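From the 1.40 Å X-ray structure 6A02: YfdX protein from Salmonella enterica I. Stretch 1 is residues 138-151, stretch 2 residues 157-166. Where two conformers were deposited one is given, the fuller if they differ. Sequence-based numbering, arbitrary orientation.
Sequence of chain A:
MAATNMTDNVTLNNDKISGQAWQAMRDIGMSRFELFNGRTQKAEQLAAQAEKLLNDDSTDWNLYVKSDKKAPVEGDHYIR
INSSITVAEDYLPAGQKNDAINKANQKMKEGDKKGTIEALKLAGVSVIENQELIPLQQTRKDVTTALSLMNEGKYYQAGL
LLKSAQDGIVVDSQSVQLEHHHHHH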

# COMPACT_ATOMS: atom_id res chain seq x y z
N GLN A 138 1.29 -5.74 22.21
CA GLN A 138 2.49 -5.18 21.58
C GLN A 138 2.28 -3.72 21.19
O GLN A 138 3.19 -2.89 21.35
CB GLN A 138 2.89 -6.05 20.39
CG GLN A 138 4.16 -5.63 19.68
CD GLN A 138 4.64 -6.66 18.66
OE1 GLN A 138 3.88 -7.51 18.19
NE2 GLN A 138 5.93 -6.58 18.31
N THR A 139 1.09 -3.38 20.70
CA THR A 139 0.81 -1.98 20.39
C THR A 139 0.73 -1.13 21.65
O THR A 139 1.27 -0.02 21.69
CB THR A 139 -0.48 -1.85 19.57
OG1 THR A 139 -0.37 -2.68 18.41
CG2 THR A 139 -0.69 -0.41 19.10
N ARG A 140 0.06 -1.64 22.70
CA ARG A 140 0.02 -0.93 23.97
C ARG A 140 1.43 -0.61 24.46
O ARG A 140 1.72 0.52 24.88
CB ARG A 140 -0.71 -1.76 25.03
CG ARG A 140 -2.21 -1.74 24.90
CD ARG A 140 -2.81 -2.80 25.80
NE ARG A 140 -4.26 -2.69 25.87
CZ ARG A 140 -5.04 -3.61 26.42
NH1 ARG A 140 -4.50 -4.71 26.94
NH2 ARG A 140 -6.36 -3.44 26.46
N LYS A 141 2.32 -1.60 24.39
CA LYS A 141 3.69 -1.40 24.87
C LYS A 141 4.42 -0.35 24.04
O LYS A 141 5.15 0.48 24.59
CB LYS A 141 4.46 -2.72 24.88
CG LYS A 141 5.87 -2.61 25.45
CD LYS A 141 6.53 -3.98 25.57
CE LYS A 141 7.97 -3.87 26.04
NZ LYS A 141 8.68 -5.18 25.92
N ASP A 142 4.25 -0.37 22.71
CA ASP A 142 4.85 0.67 21.87
C ASP A 142 4.41 2.06 22.32
O ASP A 142 5.22 2.98 22.41
CB ASP A 142 4.46 0.47 20.41
CG ASP A 142 5.09 -0.75 19.76
OD1 ASP A 142 6.08 -1.31 20.29
OD2 ASP A 142 4.58 -1.13 18.67
N VAL A 143 3.11 2.24 22.59
CA VAL A 143 2.61 3.57 22.93
C VAL A 143 3.13 4.01 24.28
O VAL A 143 3.63 5.13 24.43
CB VAL A 143 1.07 3.60 22.88
CG1 VAL A 143 0.55 4.96 23.35
CG2 VAL A 143 0.62 3.32 21.47
N THR A 144 3.01 3.15 25.29
CA THR A 144 3.46 3.53 26.63
C THR A 144 4.95 3.79 26.65
O THR A 144 5.41 4.76 27.27
CB THR A 144 3.09 2.44 27.63
OG1 THR A 144 1.66 2.32 27.69
CG2 THR A 144 3.61 2.80 29.01
N THR A 145 5.73 2.96 25.96
CA THR A 145 7.17 3.17 25.92
C THR A 145 7.52 4.43 25.14
O THR A 145 8.42 5.18 25.54
CB THR A 145 7.87 1.93 25.35
OG1 THR A 145 7.47 0.77 26.09
CG2 THR A 145 9.38 2.09 25.49
N ALA A 146 6.80 4.71 24.04
CA ALA A 146 7.07 5.94 23.31
C ALA A 146 6.81 7.17 24.17
O ALA A 146 7.58 8.14 24.12
CB ALA A 146 6.23 5.99 22.03
N LEU A 147 5.72 7.16 24.95
CA LEU A 147 5.46 8.28 25.86
C LEU A 147 6.59 8.43 26.87
O LEU A 147 7.04 9.56 27.14
CB LEU A 147 4.12 8.08 26.57
CG LEU A 147 2.88 8.51 25.80
CD1 LEU A 147 1.65 7.97 26.50
CD2 LEU A 147 2.84 10.03 25.68
N SER A 148 7.07 7.32 27.42
CA SER A 148 8.19 7.38 28.36
C SER A 148 9.42 7.98 27.70
O SER A 148 10.12 8.81 28.30
CB SER A 148 8.49 5.98 28.89
OG SER A 148 7.41 5.47 29.65
N LEU A 149 9.71 7.58 26.46
CA LEU A 149 10.84 8.17 25.74
C LEU A 149 10.62 9.65 25.50
O LEU A 149 11.57 10.45 25.60
CB LEU A 149 11.05 7.43 24.42
CG LEU A 149 11.55 5.99 24.57
CD1 LEU A 149 11.38 5.21 23.27
CD2 LEU A 149 13.02 5.98 25.00
N MET A 150 9.39 10.06 25.19
CA MET A 150 9.10 11.48 25.03
C MET A 150 9.33 12.23 26.34
O MET A 150 9.92 13.32 26.33
CB MET A 150 7.67 11.69 24.53
CG MET A 150 7.45 11.19 23.09
SD MET A 150 5.75 11.52 22.56
CE MET A 150 5.53 10.24 21.31
N ASN A 151 8.91 11.65 27.47
CA ASN A 151 9.18 12.29 28.76
C ASN A 151 10.67 12.49 28.97
O ASN A 151 11.11 13.49 29.56
CB ASN A 151 8.62 11.43 29.90
CG ASN A 151 7.10 11.37 29.92
OD1 ASN A 151 6.43 12.23 29.36
ND2 ASN A 151 6.57 10.35 30.56
N GLN A 157 13.70 8.37 19.06
CA GLN A 157 13.50 6.99 19.47
C GLN A 157 12.02 6.70 19.70
O GLN A 157 11.53 5.60 19.38
CB GLN A 157 14.30 6.70 20.75
CG GLN A 157 15.82 6.85 20.57
CD GLN A 157 16.34 8.23 20.93
OE1 GLN A 157 15.74 9.25 20.61
NE2 GLN A 157 17.50 8.26 21.60
N ALA A 158 11.28 7.66 20.25
CA ALA A 158 9.83 7.51 20.35
C ALA A 158 9.20 7.35 18.97
O ALA A 158 8.31 6.51 18.79
CB ALA A 158 9.22 8.71 21.07
N GLY A 159 9.65 8.14 18.00
CA GLY A 159 9.12 8.04 16.65
C GLY A 159 9.33 6.67 16.06
O GLY A 159 8.45 6.14 15.35
N LEU A 160 10.48 6.05 16.33
CA LEU A 160 10.73 4.69 15.86
C LEU A 160 9.71 3.71 16.41
O LEU A 160 9.25 2.81 15.69
CB LEU A 160 12.14 4.26 16.26
CG LEU A 160 13.32 4.97 15.62
CD1 LEU A 160 14.60 4.44 16.28
CD2 LEU A 160 13.37 4.75 14.12
N LEU A 161 9.36 3.84 17.69
CA LEU A 161 8.38 2.93 18.28
C LEU A 161 6.98 3.18 17.73
O LEU A 161 6.20 2.24 17.53
CB LEU A 161 8.36 3.08 19.79
CG LEU A 161 9.34 2.23 20.57
CD1 LEU A 161 9.14 2.51 22.03
CD2 LEU A 161 9.11 0.76 20.27
N LEU A 162 6.62 4.45 17.51
CA LEU A 162 5.33 4.74 16.89
C LEU A 162 5.26 4.15 15.48
O LEU A 162 4.23 3.59 15.08
CB LEU A 162 5.09 6.24 16.87
CG LEU A 162 5.00 6.90 18.26
CD1 LEU A 162 4.88 8.39 18.07
CD2 LEU A 162 3.82 6.36 19.04
N LYS A 163 6.36 4.24 14.72
CA LYS A 163 6.38 3.65 13.38
C LYS A 163 6.27 2.14 13.46
O LYS A 163 5.54 1.52 12.67
CB LYS A 163 7.66 4.06 12.66
CG LYS A 163 7.74 3.57 11.20
CD LYS A 163 6.54 4.11 10.40
CE LYS A 163 6.63 3.77 8.91
NZ LYS A 163 5.53 4.43 8.14
N SER A 164 6.97 1.52 14.42
CA SER A 164 6.87 0.08 14.62
C SER A 164 5.44 -0.34 14.91
O SER A 164 4.96 -1.35 14.37
CB SER A 164 7.78 -0.35 15.75
OG SER A 164 7.69 -1.76 15.92
N ALA A 165 4.72 0.43 15.73
CA ALA A 165 3.31 0.12 15.97
C ALA A 165 2.52 0.13 14.67
O ALA A 165 1.70 -0.76 14.42
CB ALA A 165 2.71 1.08 16.99
N GLN A 166 2.74 1.14 13.82
CA GLN A 166 2.04 1.20 12.55
C GLN A 166 2.41 0.04 11.64
O GLN A 166 1.57 -0.50 10.92
CB GLN A 166 2.36 2.52 11.85
CG GLN A 166 1.78 3.73 12.53
CD GLN A 166 2.05 5.00 11.77
OE1 GLN A 166 1.13 5.67 11.31
NE2 GLN A 166 3.34 5.33 11.62
O HOH W 1 1.27 -2.87 16.21
O HOH W 2 5.69 -2.92 17.34

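Residues 138-151 and 157-166 are two helices packed side by side and nearly antiparallel, with 167° between their directions. Their axes come within 8.4 Å. Such closeness suits the small residues at the closest of the registered pairs: the CA atoms of Ala146 and Ala158 are 4.3 Å apart. With only a methyl on each, the backbones can approach. CB of Ala158 lies 3.5 Å from O of Ala146, and that oxygen is already the acceptor for N of Met150 within its own helix.

Leu161 is a knob in a hole formed by Asp142, Thr145, Ala146 and Leu149. Its chi1 is -88°, at the edge of the m well, and chi2 is t. In this conformation CD1 of Leu161 lies 3.5 Å from CG2 of Thr145 and 3.7 Å from CD1 of Leu149. CD2 of Leu161 lies 3.7 Å from OD1 of Asp142.

Thr145 is an m rotamer, with chi1 at -53°. OG1 of Thr145 donates a hydrogen bond to O of Lys141 at 2.8 Å, one turn back. The hydroxyl is thus satisfied by its own helix, and the methyl CG2 meets Leu161.

Leu149 has the common m, t conformation. CB of Leu149 points toward the second helix and lies 4.0 Å from CB of Ala158. CD1 of Leu149 reaches further, to 3.9 Å from O of Gln157.

Met150 and Leu162 make contact through their ends. CA-to-CB of Met150 points sideways, but its extended chain brings CE of Met150 to 3.8 Å from CD1 of Leu162. CG of Met150 packs 3.7 Å from CB of Ala158. Leu162 starts away from the first helix, yet its m, t conformation brings its end back. CD2 of Leu162 then lies 3.9 Å from CB of Ala146.

Asp142 is the buried charged residue of the contact. It points toward the second helix, with chi1 m. OD2 of Asp142 lies 3.3 Å from N of Ala165, but the angle is poor and this is not a hydrogen bond; that N donates to O of Leu161 instead. OD2 of Asp142 is also 3.3 Å from CB of Ala165. No direct hydrogen bond joins the two stretches. Water does the bridging. Water 2 donates to OD2 of Asp142 at 2.5 Å and is hydrogen-bonded to OG of Ser164 at 2.7 Å. The t rotamer of Ser164 places OG within reach of this water.

Water 1 makes a second bridge. It donates to OG1 of Thr139 and to O of Ala165, each at 2.8 Å. CG2 of Thr139 lies 4.3 Å from CB of Ala165.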